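Local coordinates for protein cytosine-specific methyltransferase (Escherichia coli O157:H7 EDL933, PDB 3G7U) that probably methylates cytosine at C5 in DNA with S-adenosyl-L-methionine as methyl donor, at residues A[150-155]-A[161-166]; A[13-18]-A[114-119]; A[157-162]-A[224-229]. One frame throughout, in Å; residues are numbered along the deposited sequence.

Interaction 1. Residues A[150-155]-A[161-166]; sequences KVKASD and IRTRYF
Val151 and Arg164 form the hydrogen-bonded pair at the middle of this antiparallel contact: Val151 N donates to Arg164 O at 3.0 Å, and Arg164 N returns a bond to Val151 O at 3.1 Å. Just beyond strand 150-152, Ala153 N adds a third bond to Arg162 O, again 3.0 Å. The compact part is on the face that carries Val151. Its CG2 meets the edge of the Phe166 ring at CE2, 3.6 Å away, the two side chains at about a right angle, and Val355 of helix 353-367 touches both. The opposite face, with Lys150, Lys152, Thr163 and Tyr165, is looser and more solvent-exposed. There Lys150 runs extended, its CG anti to the backbone N (chi1 -169°), which brings CG over one face of the Tyr165 ring, while CD and CE follow its rim toward OH. CG stands 4.2 Å from the ring centroid in a CH-pi contact, displaced toward the rim. Lys152 CG packs on Ile161 O at 3.5 Å, while Ser154 OG touches Ile161 CG2 at 3.6 Å. This antiparallel beta hairpin, strands 143-152 and 163-171, ends the seven-stranded sheet of the class I methyltransferase fold.

Interaction 2. Residues A[13-18]-A[114-119]; sequences GGLSLG and FFLAEN
Leu15 reaches from the first turn of helix 14-22 to Leu116 on strand 114-119, and the contact is made by methyl groups. Leu15 CD1 lies 3.9 Å from Leu116 CD2, and that same Leu116 methyl is 4.1 Å from Leu15 CD2, so one branch of Leu116 sits against the fork of Leu15. The two side chains approach at a slant. In Leu15 the CG is trans to the backbone N (chi1 -170°), which carries the fork away from the helix toward the strand. Two residues along the strand, Glu118 adds a looser touch through its aliphatic part, CG to Leu15 CD2 at 4.4 Å. In the next shell, Ala356 and Ile359 of helix 353-367 pack on Leu15 and Leu116 respectively, while Phe166 of the neighbouring strand leans on both Leu116 and Glu118. The carboxylate of Glu118 turns to Arg164 in a salt bridge. Farther back, Gly13 occupies the N-cap of the helix, and Leu17 N bonds to Gly13 O at 2.8 Å in its first turn. Ser16 OG, bonded to Asp7 and His40, fixes the helix from another side. Gly13 closes a glycine-rich loop after strand 4-8, which in C5-methyltransferases belongs to the cofactor-binding motif; Glu118 opens the Glu-Asn-Val motif, whose glutamate in relatives contacts the target cytosine. With no hydrogen bond between the segments, the chemistry is purely apolar: methyl and methylene packing joins helix and strand, and the polar end of Glu118 is engaged by arginine instead.

Interaction 3. Residues A[157-162]-A[224-229]; sequences GAPTIR and GGFYEK
Pro159 and Phe226 join the loop of the beta hairpin, between strands 143-152 and 163-171, to the first turn of helix 225-231. In sequence the helix follows the hairpin and precedes the C-terminal motifs, in the region that in C5-methyltransferases usually holds the target-recognition part. The apolar contact comes first: Pro159 CG approaches Phe226 CE1 at 3.8 Å, with CD of the same proline 4.0 Å from that carbon. The pyrrolidine and the phenyl ring meet at a slant. Phe226 reaches the loop because its CG is trans to the backbone N (chi1 177°). Ala196 of helix 193-196 touches both rings, and Val191 also packs on Phe226. Polar atoms play a smaller part across the contact. Gly157 O lies 4.0 Å from Phe226 CD1, a loose approach, and no hydrogen bond links the segments. Hydrogen bonds instead shape each side separately. At the helix start, the N-cap residue Gly224 receives Glu228 N at its O, 3.1 Å away, and gives its own N-H to Glu228 OE2 at 3.0 Å, tying the side chain back to the turn. On the loop side, the backbones of Pro159 and Ile161 bond to Cys291. Within the helix, the Phe226 ring turns its edge to the ring of Tyr227, where Phe226 CD2 stands 3.8 Å above the Tyr227 plane, offset toward the rim.

From the N terminus, interaction 2 opens at 13-18 and closes at 114-119, bridging 95 residues and bringing the first helix of the fold against a central strand. Interaction 1 follows in series and closes a tight five-residue loop between 150-155 and 161-166. Interaction 3 starts on the stretch where interaction 1 ends, sharing Ile161 and Arg162 with it, and runs on to 224-229. Interactions 1 and 2 meet in neighbouring strands of one sheet, where a probable hydrogen bond runs from Tyr165 N to Asn119 O at 2.8 Å. Interactions 2 and 3 do not touch; the hairpin lies between them, connecting the sheet core to helix 225-231.

Interaction 1. Residues A[150-155]-A[161-166]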
loop_
_atom_site.group_PDB
_atom_site.type_symbol
_atom_site.label_atom_id
_atom_site.label_comp_id
_atom_site.label_asym_id
_atom_site.label_seq_id
_atom_site.Cartn_x
_atom_site.Cartn_y
_atom_site.Cartn_z
ATOM N N LYS A 150 5.206 11.165 10.346
ATOM C CA LYS A 150 3.785 11.215 9.986
ATOM C C LYS A 150 3.760 11.864 8.621
ATOM O O LYS A 150 4.287 12.972 8.430
ATOM C CB LYS A 150 2.967 12.014 11.006
ATOM C CG LYS A 150 1.448 11.865 10.811
ATOM C CD LYS A 150 0.647 12.679 11.843
ATOM C CE LYS A 150 -0.837 12.306 11.764
ATOM N NZ LYS A 150 -1.781 13.008 12.745
ATOM N N VAL A 151 3.249 11.158 7.622
ATOM C CA VAL A 151 3.307 11.711 6.265
ATOM C C VAL A 151 1.924 11.842 5.669
ATOM O O VAL A 151 1.039 11.101 6.036
ATOM C CB VAL A 151 4.190 10.891 5.294
ATOM C CG1 VAL A 151 5.651 10.890 5.731
ATOM C CG2 VAL A 151 3.674 9.481 5.152
ATOM N N LYS A 152 1.775 12.773 4.739
ATOM C CA LYS A 152 0.545 12.925 3.959
ATOM C C LYS A 152 0.939 12.445 2.572
ATOM O O LYS A 152 1.892 12.926 2.004
ATOM C CB LYS A 152 0.106 14.402 3.936
ATOM C CG LYS A 152 -1.308 14.662 3.385
ATOM C CD LYS A 152 -1.744 16.132 3.545
ATOM C CE LYS A 152 -1.036 17.037 2.531
ATOM N NZ LYS A 152 -1.371 18.501 2.661
ATOM N N ALA A 153 0.197 11.483 2.034
ATOM C CA ALA A 153 0.590 10.832 0.802
ATOM C C ALA A 153 0.772 11.769 -0.345
ATOM O O ALA A 153 1.657 11.565 -1.204
ATOM C CB ALA A 153 -0.417 9.697 0.435
ATOM N N SER A 154 -0.067 12.798 -0.393
ATOM C CA SER A 154 -0.049 13.728 -1.534
ATOM C C SER A 154 1.259 14.552 -1.646
ATOM O O SER A 154 1.666 14.947 -2.754
ATOM C CB SER A 154 -1.279 14.640 -1.500
ATOM O OG SER A 154 -1.450 15.236 -0.239
ATOM N N ASP A 155 1.935 14.732 -0.508
ATOM C CA ASP A 155 3.260 15.367 -0.478
ATOM C C ASP A 155 4.291 14.518 -1.217
ATOM O O ASP A 155 5.325 15.034 -1.614
ATOM C CB ASP A 155 3.720 15.601 0.956
ATOM C CG ASP A 155 2.896 16.644 1.687
ATOM O OD1 ASP A 155 2.184 17.442 1.037
ATOM O OD2 ASP A 155 2.961 16.678 2.935
ATOM N N ILE A 161 -4.869 12.172 0.010
ATOM C CA ILE A 161 -4.358 12.929 1.154
ATOM C C ILE A 161 -4.272 12.088 2.425
ATOM O O ILE A 161 -4.125 12.649 3.512
ATOM C CB ILE A 161 -5.176 14.257 1.439
ATOM C CG1 ILE A 161 -6.666 13.972 1.656
ATOM C CG2 ILE A 161 -4.982 15.254 0.328
ATOM C CD1 ILE A 161 -7.378 14.955 2.547
ATOM N N ARG A 162 -4.352 10.761 2.321
ATOM C CA ARG A 162 -4.353 9.912 3.507
ATOM C C ARG A 162 -3.057 10.071 4.315
ATOM O O ARG A 162 -1.989 10.246 3.737
ATOM C CB ARG A 162 -4.641 8.440 3.154
ATOM C CG ARG A 162 -3.579 7.692 2.338
ATOM C CD ARG A 162 -3.688 6.174 2.590
ATOM N NE ARG A 162 -4.795 5.557 1.858
ATOM C CZ ARG A 162 -5.444 4.454 2.238
ATOM N NH1 ARG A 162 -6.433 3.980 1.490
ATOM N NH2 ARG A 162 -5.121 3.821 3.365
ATOM N N THR A 163 -3.161 10.024 5.638
ATOM C CA THR A 163 -1.969 10.140 6.467
ATOM C C THR A 163 -1.594 8.771 7.041
ATOM O O THR A 163 -2.446 7.906 7.220
ATOM C CB THR A 163 -2.111 11.181 7.595
ATOM O OG1 THR A 163 -3.203 10.819 8.433
ATOM C CG2 THR A 163 -2.378 12.572 7.032
ATOM N N ARG A 164 -0.305 8.598 7.338
ATOM C CA ARG A 164 0.253 7.310 7.759
ATOM C C ARG A 164 1.392 7.604 8.721
ATOM O O ARG A 164 2.111 8.549 8.478
ATOM C CB ARG A 164 0.875 6.624 6.535
ATOM C CG ARG A 164 0.825 5.110 6.536
ATOM C CD ARG A 164 -0.496 4.616 5.966
ATOM N NE ARG A 164 -0.755 3.225 6.308
ATOM C CZ ARG A 164 -1.821 2.543 5.900
ATOM N NH1 ARG A 164 -1.979 1.278 6.254
ATOM N NH2 ARG A 164 -2.731 3.119 5.133
ATOM N N TYR A 165 1.578 6.783 9.761
ATOM C CA TYR A 165 2.776 6.904 10.595
ATOM C C TYR A 165 3.776 5.850 10.145
ATOM O O TYR A 165 3.384 4.719 9.842
ATOM C CB TYR A 165 2.448 6.600 12.035
ATOM C CG TYR A 165 1.748 7.706 12.801
ATOM C CD1 TYR A 165 2.459 8.796 13.314
ATOM C CD2 TYR A 165 0.387 7.619 13.064
ATOM C CE1 TYR A 165 1.801 9.803 14.056
ATOM C CE2 TYR A 165 -0.281 8.622 13.805
ATOM C CZ TYR A 165 0.438 9.698 14.288
ATOM O OH TYR A 165 -0.211 10.654 15.032
ATOM N N PHE A 166 5.055 6.207 10.093
ATOM C CA PHE A 166 6.111 5.221 9.897
ATOM C C PHE A 166 7.039 5.225 11.090
ATOM O O PHE A 166 7.457 6.286 11.549
ATOM C CB PHE A 166 6.884 5.544 8.651
ATOM C CG PHE A 166 6.120 5.298 7.389
ATOM C CD1 PHE A 166 6.199 4.069 6.746
ATOM C CD2 PHE A 166 5.301 6.286 6.839
ATOM C CE1 PHE A 166 5.477 3.823 5.535
ATOM C CE2 PHE A 166 4.576 6.034 5.637
ATOM C CZ PHE A 166 4.680 4.808 4.996
#

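Interaction 2. Residues A[13-18]-A[114-119]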
loop_
_atom_site.group_PDB
_atom_site.type_symbol
_atom_site.label_atom_id
_atom_site.label_comp_id
_atom_site.label_asym_id
_atom_site.label_seq_id
_atom_site.Cartn_x
_atom_site.Cartn_y
_atom_site.Cartn_z
ATOM N N GLY A 13 0.277 -6.020 -0.982
ATOM C CA GLY A 13 1.661 -5.670 -1.269
ATOM C C GLY A 13 1.942 -4.225 -1.651
ATOM O O GLY A 13 2.861 -3.965 -2.429
ATOM N N GLY A 14 1.158 -3.287 -1.133
ATOM C CA GLY A 14 1.508 -1.859 -1.282
ATOM C C GLY A 14 2.928 -1.556 -0.747
ATOM O O GLY A 14 3.737 -0.952 -1.443
ATOM N N LEU A 15 3.216 -1.973 0.487
ATOM C CA LEU A 15 4.524 -1.697 1.092
ATOM C C LEU A 15 5.580 -2.556 0.409
ATOM O O LEU A 15 6.697 -2.107 0.213
ATOM C CB LEU A 15 4.460 -2.015 2.594
ATOM C CG LEU A 15 5.644 -1.584 3.426
ATOM C CD1 LEU A 15 5.628 -0.013 3.537
ATOM C CD2 LEU A 15 5.490 -2.199 4.820
ATOM N N SER A 16 5.207 -3.778 0.019
ATOM C CA SER A 16 6.103 -4.674 -0.742
ATOM C C SER A 16 6.550 -4.049 -2.053
ATOM O O SER A 16 7.738 -4.122 -2.445
ATOM C CB SER A 16 5.421 -5.994 -1.088
ATOM O OG SER A 16 5.383 -6.848 0.036
ATOM N N LEU A 17 5.609 -3.432 -2.754
ATOM C CA LEU A 17 5.946 -2.819 -4.071
ATOM C C LEU A 17 6.875 -1.628 -3.835
ATOM O O LEU A 17 7.819 -1.402 -4.590
ATOM C CB LEU A 17 4.679 -2.365 -4.799
ATOM C CG LEU A 17 4.932 -1.636 -6.129
ATOM C CD1 LEU A 17 5.856 -2.493 -7.051
ATOM C CD2 LEU A 17 3.593 -1.299 -6.805
ATOM N N GLY A 18 6.597 -0.868 -2.782
ATOM C CA GLY A 18 7.508 0.212 -2.371
ATOM C C GLY A 18 8.913 -0.324 -2.109
ATOM O O GLY A 18 9.890 0.252 -2.586
ATOM N N PHE A 114 17.427 -3.289 9.760
ATOM C CA PHE A 114 16.441 -2.239 10.060
ATOM C C PHE A 114 15.033 -2.826 10.200
ATOM O O PHE A 114 14.768 -3.967 9.764
ATOM C CB PHE A 114 16.499 -1.162 8.967
ATOM C CG PHE A 114 15.792 -1.533 7.693
ATOM C CD1 PHE A 114 14.461 -1.166 7.496
ATOM C CD2 PHE A 114 16.457 -2.197 6.663
ATOM C CE1 PHE A 114 13.792 -1.496 6.322
ATOM C CE2 PHE A 114 15.800 -2.525 5.469
ATOM C CZ PHE A 114 14.475 -2.166 5.288
ATOM N N PHE A 115 14.136 -2.073 10.842
ATOM C CA PHE A 115 12.707 -2.384 10.743
ATOM C C PHE A 115 11.960 -1.143 10.270
ATOM O O PHE A 115 12.422 -0.007 10.479
ATOM C CB PHE A 115 12.121 -2.912 12.053
ATOM C CG PHE A 115 12.082 -1.914 13.180
ATOM C CD1 PHE A 115 10.985 -1.034 13.336
ATOM C CD2 PHE A 115 13.107 -1.870 14.121
ATOM C CE1 PHE A 115 10.927 -0.147 14.380
ATOM C CE2 PHE A 115 13.048 -0.985 15.172
ATOM C CZ PHE A 115 11.966 -0.103 15.303
ATOM N N LEU A 116 10.846 -1.378 9.597
ATOM C CA LEU A 116 9.928 -0.270 9.261
ATOM C C LEU A 116 8.559 -0.821 9.551
ATOM O O LEU A 116 8.138 -1.823 8.934
ATOM C CB LEU A 116 10.057 0.117 7.792
ATOM C CG LEU A 116 9.075 1.210 7.279
ATOM C CD1 LEU A 116 9.701 1.975 6.165
ATOM C CD2 LEU A 116 7.732 0.648 6.804
ATOM N N ALA A 117 7.840 -0.149 10.436
ATOM C CA ALA A 117 6.424 -0.449 10.681
ATOM C C ALA A 117 5.594 0.739 10.228
ATOM O O ALA A 117 6.026 1.885 10.362
ATOM C CB ALA A 117 6.177 -0.698 12.140
ATOM N N GLU A 118 4.441 0.455 9.645
ATOM C CA GLU A 118 3.509 1.525 9.240
ATOM C C GLU A 118 2.233 1.341 10.043
ATOM O O GLU A 118 1.798 0.205 10.289
ATOM C CB GLU A 118 3.258 1.498 7.733
ATOM C CG GLU A 118 2.623 0.205 7.156
ATOM C CD GLU A 118 1.084 0.151 7.278
ATOM O OE1 GLU A 118 0.480 -0.892 6.937
ATOM O OE2 GLU A 118 0.468 1.156 7.695
ATOM N N ASN A 119 1.626 2.441 10.496
ATOM C CA ASN A 119 0.380 2.347 11.225
ATOM C C ASN A 119 -0.532 3.512 10.785
ATOM O O ASN A 119 -0.053 4.545 10.370
ATOM C CB ASN A 119 0.579 2.425 12.734
ATOM C CG ASN A 119 1.104 1.122 13.339
ATOM O OD1 ASN A 119 2.311 0.940 13.422
ATOM N ND2 ASN A 119 0.197 0.237 13.794
#

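Interaction 3. Residues A[157-162]-A[224-229]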
loop_
_atom_site.group_PDB
_atom_site.type_symbol
_atom_site.label_atom_id
_atom_site.label_comp_id
_atom_site.label_asym_id
_atom_site.label_seq_id
_atom_site.Cartn_x
_atom_site.Cartn_y
_atom_site.Cartn_z
ATOM N N GLY A 157 3.456 12.736 -4.022
ATOM C CA GLY A 157 3.068 12.613 -5.417
ATOM C C GLY A 157 2.055 11.490 -5.614
ATOM O O GLY A 157 1.870 11.047 -6.733
ATOM N N ALA A 158 1.416 11.016 -4.560
ATOM C CA ALA A 158 0.232 10.179 -4.684
ATOM C C ALA A 158 -1.037 11.007 -4.705
ATOM O O ALA A 158 -1.077 12.008 -4.111
ATOM C CB ALA A 158 0.175 9.231 -3.590
ATOM N N PRO A 159 -2.083 10.568 -5.383
ATOM C CA PRO A 159 -3.261 11.408 -5.546
ATOM C C PRO A 159 -4.217 11.360 -4.393
ATOM O O PRO A 159 -5.351 11.501 -4.610
ATOM C CB PRO A 159 -3.947 10.808 -6.761
ATOM C CG PRO A 159 -2.966 10.049 -7.431
ATOM C CD PRO A 159 -2.029 9.539 -6.418
ATOM N N THR A 160 -3.758 11.109 -3.195
ATOM C CA THR A 160 -4.643 10.975 -2.070
ATOM C C THR A 160 -4.032 11.645 -0.865
ATOM O O THR A 160 -2.855 11.683 -0.747
ATOM C CB THR A 160 -4.890 9.499 -1.756
ATOM O OG1 THR A 160 -5.681 9.358 -0.606
ATOM C CG2 THR A 160 -3.631 8.806 -1.528
ATOM N N ILE A 161 -4.869 12.172 0.010
ATOM C CA ILE A 161 -4.358 12.929 1.154
ATOM C C ILE A 161 -4.272 12.088 2.425
ATOM O O ILE A 161 -4.125 12.649 3.512
ATOM C CB ILE A 161 -5.176 14.257 1.439
ATOM C CG1 ILE A 161 -6.666 13.972 1.656
ATOM C CG2 ILE A 161 -4.982 15.254 0.328
ATOM C CD1 ILE A 161 -7.378 14.955 2.547
ATOM N N ARG A 162 -4.352 10.761 2.321
ATOM C CA ARG A 162 -4.353 9.912 3.507
ATOM C C ARG A 162 -3.057 10.071 4.315
ATOM O O ARG A 162 -1.989 10.246 3.737
ATOM C CB ARG A 162 -4.641 8.440 3.154
ATOM C CG ARG A 162 -3.579 7.692 2.338
ATOM C CD ARG A 162 -3.688 6.174 2.590
ATOM N NE ARG A 162 -4.795 5.557 1.858
ATOM C CZ ARG A 162 -5.444 4.454 2.238
ATOM N NH1 ARG A 162 -6.433 3.980 1.490
ATOM N NH2 ARG A 162 -5.121 3.821 3.365
ATOM N N GLY A 224 5.754 12.072 -17.687
ATOM C CA GLY A 224 5.957 12.651 -16.368
ATOM C C GLY A 224 6.072 11.570 -15.320
ATOM O O GLY A 224 5.666 10.440 -15.548
ATOM N N GLY A 225 6.609 11.950 -14.168
ATOM C CA GLY A 225 6.962 11.023 -13.103
ATOM C C GLY A 225 5.857 10.055 -12.725
ATOM O O GLY A 225 6.095 8.859 -12.673
ATOM N N PHE A 226 4.655 10.581 -12.497
ATOM C CA PHE A 226 3.487 9.761 -12.113
ATOM C C PHE A 226 3.171 8.683 -13.149
ATOM O O PHE A 226 2.902 7.520 -12.781
ATOM C CB PHE A 226 2.265 10.655 -11.884
ATOM C CG PHE A 226 1.009 9.896 -11.547
ATOM C CD1 PHE A 226 0.800 9.428 -10.246
ATOM C CD2 PHE A 226 0.026 9.644 -12.524
ATOM C CE1 PHE A 226 -0.360 8.730 -9.916
ATOM C CE2 PHE A 226 -1.144 8.922 -12.189
ATOM C CZ PHE A 226 -1.328 8.479 -10.870
ATOM N N TYR A 227 3.240 9.058 -14.441
ATOM C CA TYR A 227 2.899 8.154 -15.536
ATOM C C TYR A 227 3.953 7.113 -15.774
ATOM O O TYR A 227 3.648 6.012 -16.243
ATOM C CB TYR A 227 2.573 8.942 -16.825
ATOM C CG TYR A 227 1.417 9.879 -16.595
ATOM C CD1 TYR A 227 0.110 9.384 -16.452
ATOM C CD2 TYR A 227 1.622 11.258 -16.444
ATOM C CE1 TYR A 227 -0.964 10.234 -16.182
ATOM C CE2 TYR A 227 0.553 12.120 -16.182
ATOM C CZ TYR A 227 -0.738 11.602 -16.061
ATOM O OH TYR A 227 -1.796 12.433 -15.791
ATOM N N GLU A 228 5.208 7.426 -15.435
ATOM C CA GLU A 228 6.275 6.399 -15.536
ATOM C C GLU A 228 6.052 5.331 -14.472
ATOM O O GLU A 228 6.311 4.155 -14.699
ATOM C CB GLU A 228 7.693 6.969 -15.327
ATOM C CG GLU A 228 8.009 8.359 -15.903
ATOM C CD GLU A 228 7.874 8.493 -17.438
ATOM O OE1 GLU A 228 8.099 7.501 -18.177
ATOM O OE2 GLU A 228 7.552 9.623 -17.904
ATOM N N LYS A 229 5.623 5.767 -13.299
ATOM C CA LYS A 229 5.280 4.845 -12.198
ATOM C C LYS A 229 3.988 4.095 -12.532
ATOM O O LYS A 229 3.823 2.922 -12.200
ATOM C CB LYS A 229 5.115 5.626 -10.893
ATOM C CG LYS A 229 6.410 6.148 -10.341
ATOM C CD LYS A 229 6.293 6.516 -8.868
ATOM C CE LYS A 229 7.679 6.996 -8.316
ATOM N NZ LYS A 229 8.779 6.008 -8.605
#